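Local coordinates for ketol-acid reductoisomerase (NAD(+)) (uncultured archaeon GZfos26G2, PDB 4XDY), which catalyses the magnesium-dependent alkyl migration and NADH-dependent reduction of (S)-2-acetolactate to (R)-2,3-dihydroxy-isovalerate in branched-chain amino-acid biosynthesis, at residues I71-L84 against Q97-S111. Numbering follows the deposited sequence.
With NAI (1,4-dihydronicotinamide adenine dinucleotide), chain E.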
ATOM      1  N   ILE A  71       9.985 -12.799  33.100  1.00 27.39           N
ATOM      2  CA  ILE A  71      10.566 -13.620  32.029  1.00 27.64           C
ATOM      3  C   ILE A  71      11.183 -14.923  32.556  1.00 29.18           C
ATOM      4  O   ILE A  71      10.978 -16.000  31.943  1.00 27.30           O
ATOM      5  CB  ILE A  71      11.582 -12.797  31.167  1.00 29.09           C
ATOM      6  CG1 ILE A  71      10.812 -11.679  30.442  1.00 28.75           C
ATOM      7  CG2 ILE A  71      12.389 -13.689  30.236  1.00 28.74           C
ATOM      8  CD1 ILE A  71      11.659 -10.665  29.711  1.00 30.10           C
ATOM      9  N   ASP A  72      11.955 -14.858  33.637  1.00 29.21           N
ATOM     10  CA  ASP A  72      12.517 -16.097  34.194  1.00 31.06           C
ATOM     11  C   ASP A  72      11.483 -17.191  34.559  1.00 31.44           C
ATOM     12  O   ASP A  72      11.657 -18.367  34.183  1.00 29.88           O
ATOM     13  CB  ASP A  72      13.499 -15.826  35.303  1.00 30.62           C
ATOM     14  CG  ASP A  72      12.863 -15.240  36.558  1.00 33.42           C
ATOM     15  OD1 ASP A  72      11.661 -14.886  36.588  1.00 33.36           O
ATOM     16  OD2 ASP A  72      13.641 -15.162  37.519  1.00 38.44           O
ATOM     17  N   LYS A  73      10.399 -16.810  35.204  1.00 31.91           N
ATOM     18  CA  LYS A  73       9.327 -17.789  35.538  1.00 35.03           C
ATOM     19  C   LYS A  73       8.573 -18.244  34.300  1.00 35.28           C
ATOM     20  O   LYS A  73       8.097 -19.353  34.218  1.00 31.94           O
ATOM     21  CB  LYS A  73       8.258 -17.200  36.498  1.00 35.91           C
ATOM     22  CG  LYS A  73       8.723 -16.613  37.829  1.00 41.14           C
ATOM     23  CD  LYS A  73       9.850 -17.415  38.423  1.00 49.76           C
ATOM     24  CE  LYS A  73      10.087 -17.010  39.880  1.00 54.53           C
ATOM     25  NZ  LYS A  73      10.893 -18.095  40.495  1.00 58.28           N
ATOM     26  N   ALA A  74       8.409 -17.362  33.332  1.00 31.42           N
ATOM     27  CA  ALA A  74       7.772 -17.746  32.093  1.00 28.79           C
ATOM     28  C   ALA A  74       8.607 -18.763  31.334  1.00 25.97           C
ATOM     29  O   ALA A  74       8.056 -19.705  30.757  1.00 30.47           O
ATOM     30  CB  ALA A  74       7.506 -16.509  31.233  1.00 26.44           C
ATOM     31  N   ALA A  75       9.912 -18.606  31.348  1.00 25.61           N
ATOM     32  CA  ALA A  75      10.799 -19.485  30.632  1.00 27.98           C
ATOM     33  C   ALA A  75      10.777 -20.888  31.270  1.00 31.79           C
ATOM     34  O   ALA A  75      10.912 -21.884  30.601  1.00 29.24           O
ATOM     35  CB  ALA A  75      12.191 -19.001  30.675  1.00 27.49           C
ATOM     36  N   GLU A  76      10.674 -20.902  32.585  1.00 30.69           N
ATOM     37  CA  GLU A  76      10.541 -22.151  33.353  1.00 33.52           C
ATOM     38  C   GLU A  76       9.305 -22.915  32.922  1.00 31.62           C
ATOM     39  O   GLU A  76       9.370 -24.103  32.671  1.00 35.02           O
ATOM     40  CB  GLU A  76      10.499 -21.819  34.874  1.00 38.62           C
ATOM     41  CG  GLU A  76      10.757 -23.021  35.761  1.00 51.62           C
ATOM     42  CD  GLU A  76      11.196 -22.655  37.176  1.00 58.47           C
ATOM     43  OE1 GLU A  76      11.333 -21.448  37.542  1.00 61.18           O
ATOM     44  OE2 GLU A  76      11.427 -23.619  37.917  1.00 70.03           O
ATOM     45  N   LYS A  77       8.206 -22.231  32.723  1.00 26.49           N
ATOM     46  CA  LYS A  77       6.989 -22.843  32.449  1.00 31.59           C
ATOM     47  C   LYS A  77       6.814 -23.238  30.959  1.00 35.61           C
ATOM     48  O   LYS A  77       6.020 -24.098  30.597  1.00 31.72           O
ATOM     49  CB  LYS A  77       5.933 -21.848  32.887  1.00 34.06           C
ATOM     50  CG  LYS A  77       4.551 -22.356  32.689  1.00 42.05           C
ATOM     51  CD  LYS A  77       3.531 -21.781  33.658  1.00 48.00           C
ATOM     52  CE  LYS A  77       2.175 -22.383  33.239  1.00 52.93           C
ATOM     53  NZ  LYS A  77       1.124 -22.156  34.243  1.00 59.00           N
ATOM     54  N   GLY A  78       7.490 -22.540  30.055  1.00 28.92           N
ATOM     55  CA  GLY A  78       7.222 -22.807  28.655  1.00 30.13           C
ATOM     56  C   GLY A  78       7.970 -24.043  28.155  1.00 28.54           C
ATOM     57  O   GLY A  78       9.149 -24.203  28.403  1.00 26.74           O
ATOM     58  N   ASP A  79       7.269 -24.832  27.360  1.00 27.92           N
ATOM     59  CA  ASP A  79       7.920 -25.863  26.559  1.00 28.10           C
ATOM     60  C   ASP A  79       8.600 -25.227  25.328  1.00 28.34           C
ATOM     61  O   ASP A  79       9.599 -25.732  24.837  1.00 28.33           O
ATOM     62  CB  ASP A  79       6.869 -26.851  26.088  1.00 27.38           C
ATOM     63  CG  ASP A  79       6.181 -27.552  27.258  1.00 31.04           C
ATOM     64  OD1 ASP A  79       6.939 -28.090  28.052  1.00 28.74           O
ATOM     65  OD2 ASP A  79       4.948 -27.432  27.429  1.00 29.34           O
ATOM     66  N   VAL A  80       7.953 -24.165  24.824  1.00 25.02           N
ATOM     67  CA  VAL A  80       8.506 -23.306  23.764  1.00 25.40           C
ATOM     68  C   VAL A  80       8.725 -21.938  24.385  1.00 23.38           C
ATOM     69  O   VAL A  80       7.826 -21.389  24.971  1.00 24.55           O
ATOM     70  CB  VAL A  80       7.580 -23.201  22.527  1.00 25.15           C
ATOM     71  CG1 VAL A  80       8.258 -22.342  21.444  1.00 26.17           C
ATOM     72  CG2 VAL A  80       7.310 -24.581  21.962  1.00 24.48           C
ATOM     73  N   VAL A  81       9.959 -21.448  24.286  1.00 24.08           N
ATOM     74  CA  VAL A  81      10.297 -20.124  24.823  1.00 24.83           C
ATOM     75  C   VAL A  81      10.491 -19.202  23.596  1.00 21.68           C
ATOM     76  O   VAL A  81      11.455 -19.358  22.884  1.00 20.25           O
ATOM     77  CB  VAL A  81      11.552 -20.165  25.660  1.00 26.43           C
ATOM     78  CG1 VAL A  81      11.966 -18.761  26.120  1.00 26.38           C
ATOM     79  CG2 VAL A  81      11.333 -21.035  26.914  1.00 26.97           C
ATOM     80  N   HIS A  82       9.480 -18.386  23.346  1.00 22.37           N
ATOM     81  CA  HIS A  82       9.378 -17.709  22.058  1.00 21.81           C
ATOM     82  C   HIS A  82       9.699 -16.226  22.284  1.00 20.66           C
ATOM     83  O   HIS A  82       8.912 -15.517  22.941  1.00 20.26           O
ATOM     84  CB  HIS A  82       7.985 -17.896  21.541  1.00 22.63           C
ATOM     85  CG  HIS A  82       7.729 -17.312  20.189  1.00 20.93           C
ATOM     86  ND1 HIS A  82       8.728 -17.056  19.290  1.00 22.45           N
ATOM     87  CD2 HIS A  82       6.578 -16.992  19.556  1.00 22.70           C
ATOM     88  CE1 HIS A  82       8.209 -16.600  18.165  1.00 20.95           C
ATOM     89  NE2 HIS A  82       6.917 -16.532  18.306  1.00 20.64           N
ATOM     90  N   ILE A  83      10.845 -15.817  21.760  1.00 21.82           N
ATOM     91  CA  ILE A  83      11.473 -14.515  22.075  1.00 21.29           C
ATOM     92  C   ILE A  83      10.898 -13.483  21.109  1.00 20.35           C
ATOM     93  O   ILE A  83      11.259 -13.483  19.938  1.00 20.58           O
ATOM     94  CB  ILE A  83      12.980 -14.612  22.083  1.00 21.11           C
ATOM     95  CG1 ILE A  83      13.431 -15.522  23.256  1.00 22.55           C
ATOM     96  CG2 ILE A  83      13.610 -13.231  22.333  1.00 21.09           C
ATOM     97  CD1 ILE A  83      14.880 -15.838  23.278  1.00 25.27           C
ATOM     98  N   LEU A  84       9.986 -12.655  21.627  1.00 19.57           N
ATOM     99  CA  LEU A  84       9.382 -11.553  20.851  1.00 19.63           C
ATOM    100  C   LEU A  84       9.661 -10.186  21.526  1.00 19.67           C
ATOM    101  O   LEU A  84       8.852  -9.301  21.495  1.00 21.52           O
ATOM    102  CB  LEU A  84       7.922 -11.809  20.562  1.00 19.46           C
ATOM    103  CG  LEU A  84       7.586 -13.010  19.683  1.00 19.57           C
ATOM    104  CD1 LEU A  84       6.098 -13.255  19.534  1.00 19.80           C
ATOM    105  CD2 LEU A  84       8.259 -12.895  18.318  1.00 19.95           C
ATOM    106  N   GLN A  97      18.053 -13.867  32.013  1.00 24.91           N
ATOM    107  CA  GLN A  97      16.725 -14.226  32.467  1.00 26.17           C
ATOM    108  C   GLN A  97      16.180 -15.532  31.866  1.00 29.24           C
ATOM    109  O   GLN A  97      15.252 -16.118  32.434  1.00 30.46           O
ATOM    110  CB  GLN A  97      15.720 -13.132  32.260  1.00 28.99           C
ATOM    111  CG  GLN A  97      16.125 -11.830  32.922  1.00 28.01           C
ATOM    112  CD  GLN A  97      15.125 -10.730  32.663  1.00 28.70           C
ATOM    113  OE1 GLN A  97      15.509  -9.632  32.149  1.00 37.38           O
ATOM    114  NE2 GLN A  97      13.894 -10.970  32.943  1.00 26.43           N
ATOM    115  N   ILE A  98      16.764 -15.964  30.751  1.00 27.44           N
ATOM    116  CA  ILE A  98      16.171 -17.075  29.984  1.00 28.47           C
ATOM    117  C   ILE A  98      17.094 -18.284  30.031  1.00 26.36           C
ATOM    118  O   ILE A  98      16.640 -19.390  30.405  1.00 29.72           O
ATOM    119  CB  ILE A  98      15.866 -16.719  28.509  1.00 26.58           C
ATOM    120  CG1 ILE A  98      14.734 -15.700  28.425  1.00 25.10           C
ATOM    121  CG2 ILE A  98      15.519 -18.007  27.777  1.00 24.35           C
ATOM    122  CD1 ILE A  98      14.386 -15.138  27.061  1.00 29.05           C
ATOM    123  N   LYS A  99      18.353 -18.090  29.685  1.00 26.92           N
ATOM    124  CA  LYS A  99      19.320 -19.146  29.555  1.00 28.19           C
ATOM    125  C   LYS A  99      19.356 -20.038  30.817  1.00 34.84           C
ATOM    126  O   LYS A  99      19.326 -21.253  30.686  1.00 33.84           O
ATOM    127  CB  LYS A  99      20.705 -18.626  29.247  1.00 30.55           C
ATOM    128  CG  LYS A  99      21.736 -19.740  29.030  1.00 35.05           C
ATOM    129  CD  LYS A  99      23.139 -19.195  28.891  1.00 37.99           C
ATOM    130  CE  LYS A  99      24.127 -20.205  29.366  1.00 45.92           C
ATOM    131  NZ  LYS A  99      25.445 -19.877  28.800  1.00 51.84           N
ATOM    132  N   PRO A 100      19.355 -19.457  32.035  1.00 33.63           N
ATOM    133  CA  PRO A 100      19.395 -20.405  33.211  1.00 32.35           C
ATOM    134  C   PRO A 100      18.198 -21.258  33.425  1.00 31.99           C
ATOM    135  O   PRO A 100      18.280 -22.230  34.181  1.00 33.22           O
ATOM    136  CB  PRO A 100      19.560 -19.451  34.402  1.00 34.36           C
ATOM    137  CG  PRO A 100      20.273 -18.231  33.804  1.00 32.80           C
ATOM    138  CD  PRO A 100      19.483 -18.058  32.482  1.00 31.12           C
ATOM    139  N   GLN A 101      17.077 -20.935  32.800  0.70 30.19           N
ATOM    140  CA  GLN A 101      15.868 -21.726  32.890  0.70 30.78           C
ATOM    141  C   GLN A 101      15.727 -22.726  31.738  0.70 33.88           C
ATOM    142  O   GLN A 101      14.727 -23.452  31.655  0.70 34.12           O
ATOM    143  CB  GLN A 101      14.632 -20.825  32.951  0.70 35.47           C
ATOM    144  CG  GLN A 101      14.803 -19.609  33.882  0.70 38.96           C
ATOM    145  CD  GLN A 101      15.341 -20.032  35.229  0.70 38.12           C
ATOM    146  OE1 GLN A 101      16.525 -19.792  35.593  0.70 35.73           O
ATOM    147  NE2 GLN A 101      14.501 -20.760  35.943  0.70 43.17           N
ATOM    148  N   LEU A 102      16.690 -22.740  30.820  1.00 31.57           N
ATOM    149  CA  LEU A 102      16.542 -23.623  29.637  1.00 36.18           C
ATOM    150  C   LEU A 102      16.781 -25.043  30.183  1.00 38.43           C
ATOM    151  O   LEU A 102      17.557 -25.247  31.120  1.00 40.28           O
ATOM    152  CB  LEU A 102      17.502 -23.264  28.528  1.00 39.64           C
ATOM    153  CG  LEU A 102      17.061 -22.028  27.708  1.00 38.96           C
ATOM    154  CD1 LEU A 102      17.886 -21.847  26.427  1.00 42.31           C
ATOM    155  CD2 LEU A 102      15.571 -21.981  27.316  1.00 43.24           C
ATOM    156  N   LYS A 103      16.017 -25.987  29.729  1.00 35.11           N
ATOM    157  CA  LYS A 103      16.289 -27.373  30.086  1.00 33.64           C
ATOM    158  C   LYS A 103      16.357 -28.075  28.745  1.00 30.65           C
ATOM    159  O   LYS A 103      15.619 -27.712  27.818  1.00 28.02           O
ATOM    160  CB  LYS A 103      15.124 -27.937  30.900  1.00 36.70           C
ATOM    161  CG  LYS A 103      15.042 -27.350  32.293  1.00 45.62           C
ATOM    162  CD  LYS A 103      15.832 -28.176  33.267  1.00 60.25           C
ATOM    163  CE  LYS A 103      15.032 -29.411  33.692  1.00 67.79           C
ATOM    164  NZ  LYS A 103      15.042 -29.533  35.172  1.00 74.66           N
ATOM    165  N   ALA A 104      17.087 -29.173  28.721  1.00 30.91           N
ATOM    166  CA  ALA A 104      17.064 -30.065  27.529  1.00 28.65           C
ATOM    167  C   ALA A 104      15.740 -30.301  26.984  1.00 27.87           C
ATOM    168  O   ALA A 104      14.799 -30.612  27.689  1.00 28.25           O
ATOM    169  CB  ALA A 104      17.741 -31.417  27.844  1.00 30.73           C
ATOM    170  N   GLY A 105      15.671 -30.220  25.663  1.00 28.76           N
ATOM    171  CA  GLY A 105      14.461 -30.454  24.907  1.00 29.74           C
ATOM    172  C   GLY A 105      13.371 -29.442  24.897  1.00 30.19           C
ATOM    173  O   GLY A 105      12.344 -29.656  24.223  1.00 29.92           O
ATOM    174  N   LYS A 106      13.484 -28.371  25.690  1.00 26.84           N
ATOM    175  CA  LYS A 106      12.694 -27.168  25.345  1.00 27.70           C
ATOM    176  C   LYS A 106      13.073 -26.726  23.908  1.00 24.90           C
ATOM    177  O   LYS A 106      14.159 -27.096  23.368  1.00 25.70           O
ATOM    178  CB  LYS A 106      13.009 -26.033  26.326  1.00 26.69           C
ATOM    179  CG  LYS A 106      12.188 -26.033  27.664  1.00 32.66           C
ATOM    180  CD  LYS A 106      12.661 -24.904  28.573  1.00 30.35           C
ATOM    181  CE  LYS A 106      12.325 -25.089  30.053  1.00 31.63           C
ATOM    182  NZ  LYS A 106      10.869 -25.104  30.289  1.00 33.39           N
ATOM    183  N   ALA A 107      12.205 -25.888  23.341  1.00 23.10           N
ATOM    184  CA  ALA A 107      12.500 -25.238  22.046  1.00 25.31           C
ATOM    185  C   ALA A 107      12.617 -23.719  22.304  1.00 23.83           C
ATOM    186  O   ALA A 107      11.778 -23.134  23.013  1.00 26.38           O
ATOM    187  CB  ALA A 107      11.397 -25.514  21.060  1.00 24.29           C
ATOM    188  N   LEU A 108      13.699 -23.152  21.832  1.00 25.25           N
ATOM    189  CA  LEU A 108      13.901 -21.670  21.767  1.00 21.79           C
ATOM    190  C   LEU A 108      13.490 -21.215  20.385  1.00 21.81           C
ATOM    191  O   LEU A 108      14.052 -21.662  19.368  1.00 21.17           O
ATOM    192  CB  LEU A 108      15.367 -21.425  22.004  1.00 22.00           C
ATOM    193  CG  LEU A 108      15.802 -19.952  22.284  1.00 23.84           C
ATOM    194  CD1 LEU A 108      15.223 -19.394  23.582  1.00 26.28           C
ATOM    195  CD2 LEU A 108      17.321 -19.811  22.237  1.00 25.09           C
ATOM    196  N   CYS A 109      12.552 -20.273  20.344  1.00 21.46           N
ATOM    197  CA  CYS A 109      11.950 -19.840  19.100  1.00 19.86           C
ATOM    198  C   CYS A 109      12.103 -18.301  18.979  1.00 21.52           C
ATOM    199  O   CYS A 109      12.229 -17.593  19.994  1.00 20.69           O
ATOM    200  CB  CYS A 109      10.516 -20.243  19.075  1.00 22.48           C
ATOM    201  SG  CYS A 109       9.578 -20.077  17.577  1.00 23.36           S
ATOM    202  N   PHE A 110      12.116 -17.857  17.734  1.00 19.94           N
ATOM    203  CA  PHE A 110      12.329 -16.420  17.364  1.00 19.25           C
ATOM    204  C   PHE A 110      11.351 -16.138  16.234  1.00 19.03           C
ATOM    205  O   PHE A 110      10.871 -17.083  15.540  1.00 17.26           O
ATOM    206  CB  PHE A 110      13.694 -16.157  16.857  1.00 18.17           C
ATOM    207  CG  PHE A 110      14.779 -16.366  17.878  1.00 19.25           C
ATOM    208  CD1 PHE A 110      15.297 -17.651  18.105  1.00 19.82           C
ATOM    209  CD2 PHE A 110      15.228 -15.328  18.637  1.00 20.28           C
ATOM    210  CE1 PHE A 110      16.308 -17.845  19.031  1.00 20.67           C
ATOM    211  CE2 PHE A 110      16.234 -15.503  19.574  1.00 20.95           C
ATOM    212  CZ  PHE A 110      16.789 -16.751  19.764  1.00 21.65           C
ATOM    213  N   SER A 111      11.108 -14.851  15.957  1.00 17.47           N
ATOM    214  CA  SER A 111      10.408 -14.483  14.742  1.00 19.32           C
ATOM    215  C   SER A 111      11.245 -13.661  13.785  1.00 18.22           C
ATOM    216  O   SER A 111      10.714 -13.175  12.801  1.00 18.01           O
ATOM    217  CB  SER A 111       9.088 -13.806  14.994  1.00 18.77           C
ATOM    218  OG  SER A 111       8.104 -14.728  15.481  1.00 19.08           O
TER
HETATM  219  PA  NAI E 403       8.625  -4.692  20.558  1.00 22.31           P
HETATM  220  O1A NAI E 403       9.624  -3.571  20.234  1.00 23.40           O
HETATM  221  O2A NAI E 403       7.193  -4.491  20.313  1.00 22.92           O
HETATM  222  O5B NAI E 403       9.018  -5.187  22.041  1.00 24.26           O
HETATM  223  C5B NAI E 403       8.189  -6.175  22.718  1.00 24.35           C
HETATM  224  C4B NAI E 403       8.055  -5.761  24.215  1.00 25.09           C
HETATM  225  O4B NAI E 403       9.361  -5.903  24.761  1.00 24.90           O
HETATM  226  C3B NAI E 403       7.643  -4.302  24.542  1.00 23.72           C
HETATM  227  O3B NAI E 403       6.233  -4.193  24.340  1.00 25.97           O
HETATM  228  C2B NAI E 403       8.137  -4.143  25.964  1.00 27.28           C
HETATM  229  O2B NAI E 403       7.103  -4.577  26.851  1.00 26.19           O
HETATM  230  C1B NAI E 403       9.335  -5.126  25.985  1.00 29.12           C
HETATM  231  N9A NAI E 403      10.596  -4.411  26.085  1.00 27.03           N
HETATM  232  C8A NAI E 403      10.922  -3.303  25.294  1.00 27.60           C
HETATM  233  N7A NAI E 403      12.133  -2.876  25.628  1.00 26.31           N
HETATM  234  C5A NAI E 403      12.566  -3.672  26.641  1.00 26.91           C
HETATM  235  C6A NAI E 403      13.755  -3.721  27.472  1.00 26.53           C
HETATM  236  N6A NAI E 403      14.755  -2.841  27.325  1.00 31.57           N
HETATM  237  N1A NAI E 403      13.895  -4.709  28.395  1.00 29.96           N
HETATM  238  C2A NAI E 403      12.903  -5.602  28.596  1.00 27.80           C
HETATM  239  N3A NAI E 403      11.783  -5.643  27.896  1.00 26.65           N
HETATM  240  C4A NAI E 403      11.555  -4.691  26.918  1.00 26.83           C
HETATM  241  O3  NAI E 403       9.147  -6.039  19.681  1.00 22.54           O
HETATM  242  PN  NAI E 403       8.572  -6.400  18.162  1.00 23.26           P
HETATM  243  O1N NAI E 403       8.732  -5.203  17.245  1.00 23.02           O
HETATM  244  O2N NAI E 403       7.236  -6.979  18.366  1.00 19.33           O
HETATM  245  O5D NAI E 403       9.747  -7.384  17.771  1.00 21.81           O
HETATM  246  C5D NAI E 403       9.747  -8.740  18.334  1.00 22.16           C
HETATM  247  C4D NAI E 403      10.546  -9.732  17.414  1.00 21.21           C
HETATM  248  O4D NAI E 403       9.686  -9.884  16.267  1.00 21.51           O
HETATM  249  C3D NAI E 403      11.861  -9.219  16.860  1.00 20.57           C
HETATM  250  O3D NAI E 403      12.785 -10.304  16.709  1.00 19.39           O
HETATM  251  C2D NAI E 403      11.529  -8.627  15.470  1.00 20.24           C
HETATM  252  O2D NAI E 403      12.605  -8.539  14.539  1.00 19.19           O
HETATM  253  C1D NAI E 403      10.445  -9.589  15.032  1.00 23.42           C
HETATM  254  N1N NAI E 403       9.465  -9.154  14.031  1.00 20.72           N
HETATM  255  C2N NAI E 403       8.749  -8.036  14.274  1.00 23.74           C
HETATM  256  C3N NAI E 403       7.815  -7.606  13.400  1.00 20.94           C
HETATM  257  C7N NAI E 403       7.003  -6.478  13.741  1.00 23.75           C
HETATM  258  O7N NAI E 403       7.276  -5.559  14.573  1.00 27.39           O
HETATM  259  N7N NAI E 403       5.779  -6.570  13.286  1.00 20.89           N
HETATM  260  C4N NAI E 403       7.586  -8.388  12.202  1.00 24.08           C
HETATM  261  C5N NAI E 403       8.217  -9.669  12.121  1.00 24.25           C
HETATM  262  C6N NAI E 403       9.168  -9.988  13.038  1.00 22.46           C
HETATM  263  O   HOH W   1      11.339 -10.032  33.338  1.00 29.49           O
HETATM  264  O   HOH W   2      13.097 -12.640  34.981  1.00 31.95           O
HETATM  265  O   HOH W   3      12.436 -12.911  17.473  1.00 19.79           O
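The His82 imidazole presents its edge to the strand 107-110 end, with Cys109 O and Phe110 C in its plane, while Leu84 CG lies over one face. His82 CE1 makes a close edge contact, 3.3 Å, with Ser111 OG, which is hydrogen-bonded to Val132 O and Gln31 OE1. Cys109 SG approaches the His82 ring obliquely, 4.0 Å from its centroid; a small, polarisable sulfur suits a place beside an aromatic ring. Phe110 meets Ile83 CD1 obliquely and has a water at its ring edge. That water joins Ile83 O, Ser111 N and the NADH ribose hydroxyl O3D, tying both strand ends to the cofactor.

In the parallel ladder Ala107 N donates to Asp79 O, Val81 N to Ala107 O, Cys109 N to Val81 O and Ile83 N to Cys109 O, the last almost straight at 177°. Beta-branched Val81 and Ile83 favour extended backbone and pack on Leu108 and Ile98, with Ile83 CD1 and Ile98 CD1 tip to tip at 3.9 Å. Lys106 is long enough to reach the end of helix 71-77: a bend at its last torsion (chi4 -64°) brings NZ to Gly78 O (2.7 Å) and Glu76 O (3.0 Å), plus a weak bond to Ala75 O. These carbonyls probably stabilise its charge. At the start of helix 71-77, two waters accept from Gln97 NE2, one also from Ile71 N and the other from Asp72 N.

Strands 80-83 and 107-110, joined in sequence by helix 90-98, form a right-handed beta-alpha-beta unit of the Rossmann domain, flanked by strands 18-22 and 128-134.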